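Local coordinates for DegV family protein (Eubacterium eligens, PDB 3FDJ) that is of unknown function but probably binds a fatty acid between its two domains, like other DegV proteins, at residues D13-R18 against F36-Q41; I187-S192 against E197-C202. All coordinates share one frame; numbering follows the deposited sequence.

In the fold
The two contacts illustrate different ranges: one joins two loops of the first alpha/beta part, the other pairs neighbouring strands of the second. From the N terminus, strand 5-9 runs into the loop holding residues 13-18, and interaction 1 joins this loop to residues 36-41, closing a 17-residue excursion that contains strand 21-30. The chain then completes the first mixed sheet and enters the second. There interaction 2 pairs residues 187-192 with 197-202, four residues apart, in the hairpin of strands 184-190 and 196-203. The contacts follow in series, neither nesting nor crossing, with centres about 27 Å apart on opposite sides of the chain's centre. Interaction 1 also borders residues 258-261 of the second part.

Interaction 1. Residues D13-R18 against F36-Q41; sequences DIKELR and FCDDGQ
Lys15 carries this contact alone for its segment, meeting Asp38, Asp39 and Gly40. The charged component is a long salt bridge, with NZ of Lys15 3.9 Å from OD1 of Asp38. Water does much of the coupling. Water 2 accepts from Lys15 NZ at 2.7 Å and lies 2.8 Å from Asp38 OD1. The same water is 2.7 Å from the backbone O of Asp39, though its two protons cannot serve every oxygen near it. Water 1 makes a second bridge, accepting from Lys15 NZ at 3.1 Å and reaching Asp38 OD1 weakly. The nonpolar component is small: the lysine chain, bent at its second torsion (chi2 87°), lays CE 3.8 Å from the carbonyl carbon of Asp39, alongside the peptide leading to Gly40.

Within 36-41, OD1 of Asp39 takes the backbone N of Gln41 at 2.8 Å, from well above the carboxylate plane. Beyond the two segments, Ser10 OG and the N-H groups of Gly260 and Leu261, at the N-terminal end of helix 260-266, hold the Asp38 carboxylate, and Lys15 adds a long, water-assisted contact. The loop combines an inverse gamma turn centred on Asp38 with an Asx turn at Asp39, and sits where the first sheet's loops meet the segment following strand 253-257 of the second.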
loop_
_atom_site.group_PDB
_atom_site.type_symbol
_atom_site.label_atom_id
_atom_site.label_comp_id
_atom_site.label_asym_id
_atom_site.label_seq_id
_atom_site.Cartn_x
_atom_site.Cartn_y
_atom_site.Cartn_z
ATOM N N ASP A 13 -2.844 3.051 -3.877
ATOM C CA ASP A 13 -3.837 4.109 -3.554
ATOM C C ASP A 13 -3.825 5.330 -4.497
ATOM O O ASP A 13 -4.673 6.218 -4.341
ATOM C CB ASP A 13 -3.714 4.627 -2.097
ATOM C CG ASP A 13 -3.757 3.511 -1.035
ATOM O OD1 ASP A 13 -4.722 2.710 -1.047
ATOM O OD2 ASP A 13 -2.842 3.480 -0.153
ATOM N N ILE A 14 -2.905 5.387 -5.460
ATOM C CA ILE A 14 -2.762 6.572 -6.317
ATOM C C ILE A 14 -2.985 6.206 -7.771
ATOM O O ILE A 14 -2.870 5.030 -8.154
ATOM C CB ILE A 14 -1.410 7.301 -6.124
ATOM C CG1 ILE A 14 -0.216 6.404 -6.452
ATOM C CG2 ILE A 14 -1.305 7.777 -4.679
ATOM C CD1 ILE A 14 1.104 7.144 -6.645
ATOM N N LYS A 15 -3.340 7.226 -8.541
ATOM C CA LYS A 15 -3.632 7.084 -9.969
ATOM C C LYS A 15 -2.687 7.890 -10.859
ATOM O O LYS A 15 -2.662 7.665 -12.069
ATOM C CB LYS A 15 -5.076 7.502 -10.253
ATOM C CG LYS A 15 -6.100 6.376 -10.169
ATOM C CD LYS A 15 -6.631 6.158 -8.770
ATOM C CE LYS A 15 -7.739 5.088 -8.766
ATOM N NZ LYS A 15 -7.941 4.517 -7.400
ATOM N N GLU A 16 -1.935 8.818 -10.276
ATOM C CA GLU A 16 -0.976 9.640 -10.995
ATOM C C GLU A 16 0.254 9.928 -10.142
ATOM O O GLU A 16 0.220 9.845 -8.910
ATOM C CB GLU A 16 -1.612 10.981 -11.422
ATOM C CG GLU A 16 -1.954 11.906 -10.235
ATOM C CD GLU A 16 -2.467 13.286 -10.655
ATOM O OE1 GLU A 16 -2.186 13.720 -11.799
ATOM O OE2 GLU A 16 -3.158 13.932 -9.818
ATOM N N LEU A 17 1.340 10.263 -10.811
ATOM C CA LEU A 17 2.568 10.686 -10.186
ATOM C C LEU A 17 2.983 11.888 -11.025
ATOM O O LEU A 17 3.473 11.727 -12.145
ATOM C CB LEU A 17 3.589 9.558 -10.295
ATOM C CG LEU A 17 4.409 8.945 -9.166
ATOM C CD1 LEU A 17 3.686 8.870 -7.858
ATOM C CD2 LEU A 17 4.901 7.562 -9.641
ATOM N N ARG A 18 2.748 13.096 -10.517
ATOM C CA ARG A 18 2.892 14.271 -11.356
ATOM C C ARG A 18 4.334 14.332 -11.828
ATOM O O ARG A 18 5.244 14.160 -11.034
ATOM C CB ARG A 18 2.475 15.550 -10.612
ATOM C CG ARG A 18 2.477 16.815 -11.460
ATOM C CD ARG A 18 1.441 16.836 -12.625
ATOM N NE ARG A 18 0.037 16.787 -12.178
ATOM C CZ ARG A 18 -1.020 17.157 -12.911
ATOM N NH1 ARG A 18 -0.871 17.640 -14.147
ATOM N NH2 ARG A 18 -2.248 17.063 -12.397
ATOM N N PHE A 36 -16.485 -4.873 -7.542
ATOM C CA PHE A 36 -16.029 -3.504 -7.410
ATOM C C PHE A 36 -14.606 -3.468 -7.933
ATOM O O PHE A 36 -13.726 -4.109 -7.378
ATOM C CB PHE A 36 -16.047 -3.040 -5.948
ATOM C CG PHE A 36 -17.388 -3.146 -5.286
ATOM C CD1 PHE A 36 -17.800 -4.341 -4.725
ATOM C CD2 PHE A 36 -18.228 -2.035 -5.205
ATOM C CE1 PHE A 36 -19.035 -4.445 -4.094
ATOM C CE2 PHE A 36 -19.463 -2.127 -4.586
ATOM C CZ PHE A 36 -19.868 -3.337 -4.019
ATOM N N CYS A 37 -14.390 -2.745 -9.018
ATOM C CA CYS A 37 -13.074 -2.635 -9.618
ATOM C C CYS A 37 -12.399 -1.378 -9.043
ATOM O O CYS A 37 -12.997 -0.295 -9.035
ATOM C CB CYS A 37 -13.221 -2.542 -11.132
ATOM S SG CYS A 37 -11.684 -2.407 -11.954
ATOM N N ASP A 38 -11.192 -1.532 -8.519
ATOM C CA ASP A 38 -10.481 -0.450 -7.833
ATOM C C ASP A 38 -9.830 0.477 -8.861
ATOM O O ASP A 38 -8.616 0.557 -8.982
ATOM C CB ASP A 38 -9.435 -1.051 -6.863
ATOM C CG ASP A 38 -8.760 -0.009 -5.975
ATOM O OD1 ASP A 38 -9.230 1.156 -5.932
ATOM O OD2 ASP A 38 -7.764 -0.377 -5.283
ATOM N N ASP A 39 -10.662 1.223 -9.577
ATOM C CA ASP A 39 -10.190 2.091 -10.644
ATOM C C ASP A 39 -10.731 3.496 -10.416
ATOM O O ASP A 39 -11.261 3.804 -9.328
ATOM C CB ASP A 39 -10.620 1.515 -12.012
ATOM C CG ASP A 39 -12.144 1.460 -12.201
ATOM O OD1 ASP A 39 -12.906 2.025 -11.383
ATOM O OD2 ASP A 39 -12.585 0.830 -13.190
ATOM N N GLY A 40 -10.659 4.342 -11.444
ATOM C CA GLY A 40 -11.220 5.701 -11.349
ATOM C C GLY A 40 -12.725 5.824 -11.149
ATOM O O GLY A 40 -13.222 6.879 -10.776
ATOM N N GLN A 41 -13.468 4.759 -11.417
ATOM C CA GLN A 41 -14.923 4.807 -11.338
ATOM C C GLN A 41 -15.458 4.438 -9.954
ATOM O O GLN A 41 -16.636 4.631 -9.687
ATOM C CB GLN A 41 -15.540 3.851 -12.363
ATOM C CG GLN A 41 -15.033 4.035 -13.770
ATOM C CD GLN A 41 -15.322 5.423 -14.264
ATOM O OE1 GLN A 41 -14.398 6.197 -14.537
ATOM N NE2 GLN A 41 -16.608 5.768 -14.345
HETATM O O HOH W 1 -6.419 2.523 -5.592
HETATM O O HOH W 2 -10.392 3.504 -6.826
#

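Interaction 2. Residues I187-S192 against E197-C202; sequences IGTASS and EAIGKC
Ile187 N donates to Gly200 O at 2.7 Å in a nearly straight bond, almost in line with the carbonyl. The O of Ile187 is gripped twice, by the N of Ile199 at 2.7 Å and, weakly, by the N of Gly200 at 3.3 Å. Ile199 and Gly200 thus both face one residue, a classic beta bulge. Beyond it Thr189 and Glu197 form a hydrogen-bonded antiparallel pair, joined N to O in both directions at 2.9 Å. Between these pairs, CA of Gly188 makes a CH...O contact of 3.2 Å with the O of Glu197. Water 3 links Ser192 N to OE1 of Glu197.

Packing follows the strands. With CG1 of Ile187 beside its own backbone N (chi1 -59°), CD1 comes 3.8 Å from CB of Cys202, while CG2 faces CB of Ile199. Cutting Ile187 back to an alanine would remove CG1, CD1 and CG2, and is likely to open a gap between Cys202, Ile199 and Leu208 of helix 205-219. CD1 of Ile199 lies 3.9 Å from CB of Thr189. The side chains of Thr189 and Glu197 run side by side, CG2 of the threonine 3.9 Å from OE1 of the glutamate, and CB of Ser191 also meets that carboxylate end. The OG1 of Thr189 turns instead to Leu155 O and Arg154.

Strand 196-203 is outermost in this chain's second sheet, with strand 184-190 between it and strand 153-159. Helix 205-219 packs on one face, where Leu208 meets Ile187 and Cys202 and Leu215 meets Ile199.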
loop_
_atom_site.group_PDB
_atom_site.type_symbol
_atom_site.label_atom_id
_atom_site.label_comp_id
_atom_site.label_asym_id
_atom_site.label_seq_id
_atom_site.Cartn_x
_atom_site.Cartn_y
_atom_site.Cartn_z
ATOM N N ILE A 187 -2.675 -2.303 16.269
ATOM C CA ILE A 187 -1.530 -1.672 15.629
ATOM C C ILE A 187 -0.662 -2.766 15.005
ATOM O O ILE A 187 -0.352 -3.777 15.645
ATOM C CB ILE A 187 -0.689 -0.872 16.657
ATOM C CG1 ILE A 187 -1.528 0.212 17.318
ATOM C CG2 ILE A 187 0.528 -0.228 15.957
ATOM C CD1 ILE A 187 -0.790 0.885 18.516
ATOM N N GLY A 188 -0.292 -2.585 13.749
ATOM C CA GLY A 188 0.535 -3.548 13.034
ATOM C C GLY A 188 1.721 -2.918 12.337
ATOM O O GLY A 188 1.851 -1.683 12.254
ATOM N N THR A 189 2.614 -3.780 11.877
ATOM C CA THR A 189 3.692 -3.378 10.984
ATOM C C THR A 189 3.833 -4.403 9.867
ATOM O O THR A 189 3.385 -5.548 9.992
ATOM C CB THR A 189 5.024 -3.191 11.768
ATOM O OG1 THR A 189 6.023 -2.593 10.925
ATOM C CG2 THR A 189 5.530 -4.514 12.342
ATOM N N ALA A 190 4.439 -3.986 8.756
ATOM C CA ALA A 190 4.817 -4.935 7.710
ATOM C C ALA A 190 6.045 -5.698 8.204
ATOM O O ALA A 190 7.069 -5.095 8.577
ATOM C CB ALA A 190 5.081 -4.201 6.376
ATOM N N SER A 191 5.942 -7.030 8.251
ATOM C CA SER A 191 7.040 -7.872 8.747
ATOM C C SER A 191 8.134 -8.026 7.690
ATOM O O SER A 191 7.954 -7.693 6.516
ATOM C CB SER A 191 6.532 -9.264 9.116
ATOM O OG SER A 191 6.350 -10.047 7.945
ATOM N N SER A 192 9.257 -8.583 8.120
ATOM C CA SER A 192 10.346 -8.903 7.222
ATOM C C SER A 192 9.938 -9.941 6.164
ATOM O O SER A 192 10.623 -10.085 5.154
ATOM C CB SER A 192 11.533 -9.436 8.024
ATOM O OG SER A 192 11.225 -10.738 8.506
ATOM N N GLU A 197 2.166 -8.000 10.870
ATOM C CA GLU A 197 2.642 -8.407 12.183
ATOM C C GLU A 197 1.962 -7.504 13.205
ATOM O O GLU A 197 2.189 -6.316 13.191
ATOM C CB GLU A 197 4.145 -8.201 12.219
ATOM C CG GLU A 197 4.862 -8.695 13.429
ATOM C CD GLU A 197 6.292 -9.004 13.051
ATOM O OE1 GLU A 197 7.033 -8.041 12.751
ATOM O OE2 GLU A 197 6.654 -10.205 12.985
ATOM N N ALA A 198 1.131 -8.066 14.081
ATOM C CA ALA A 198 0.430 -7.248 15.073
ATOM C C ALA A 198 1.402 -6.863 16.202
ATOM O O ALA A 198 2.116 -7.703 16.728
ATOM C CB ALA A 198 -0.807 -8.004 15.616
ATOM N N ILE A 199 1.445 -5.581 16.520
ATOM C CA ILE A 199 2.342 -5.026 17.521
ATOM C C ILE A 199 1.607 -4.928 18.855
ATOM O O ILE A 199 2.190 -5.121 19.914
ATOM C CB ILE A 199 2.785 -3.585 17.118
ATOM C CG1 ILE A 199 3.858 -3.638 16.036
ATOM C CG2 ILE A 199 3.283 -2.800 18.356
ATOM C CD1 ILE A 199 4.255 -2.286 15.528
ATOM N N GLY A 200 0.328 -4.605 18.802
ATOM C CA GLY A 200 -0.464 -4.475 20.000
ATOM C C GLY A 200 -1.801 -3.815 19.766
ATOM O O GLY A 200 -2.152 -3.501 18.671
ATOM N N LYS A 201 -2.552 -3.628 20.838
ATOM C CA LYS A 201 -3.885 -3.031 20.748
ATOM C C LYS A 201 -3.801 -1.631 21.274
ATOM O O LYS A 201 -2.850 -1.264 21.977
ATOM C CB LYS A 201 -4.879 -3.829 21.582
ATOM C CG LYS A 201 -4.781 -3.572 23.059
ATOM C CD LYS A 201 -5.537 -4.572 23.855
ATOM C CE LYS A 201 -6.578 -3.940 24.690
ATOM N NZ LYS A 201 -7.503 -4.983 25.195
ATOM N N CYS A 202 -4.829 -0.848 20.998
ATOM C CA CYS A 202 -4.809 0.507 21.404
ATOM C C CYS A 202 -6.208 1.062 21.628
ATOM O O CYS A 202 -7.066 0.930 20.765
ATOM C CB CYS A 202 -4.111 1.252 20.287
ATOM S SG CYS A 202 -3.705 2.824 20.743
HETATM O O HOH W 3 9.558 -8.958 10.973
#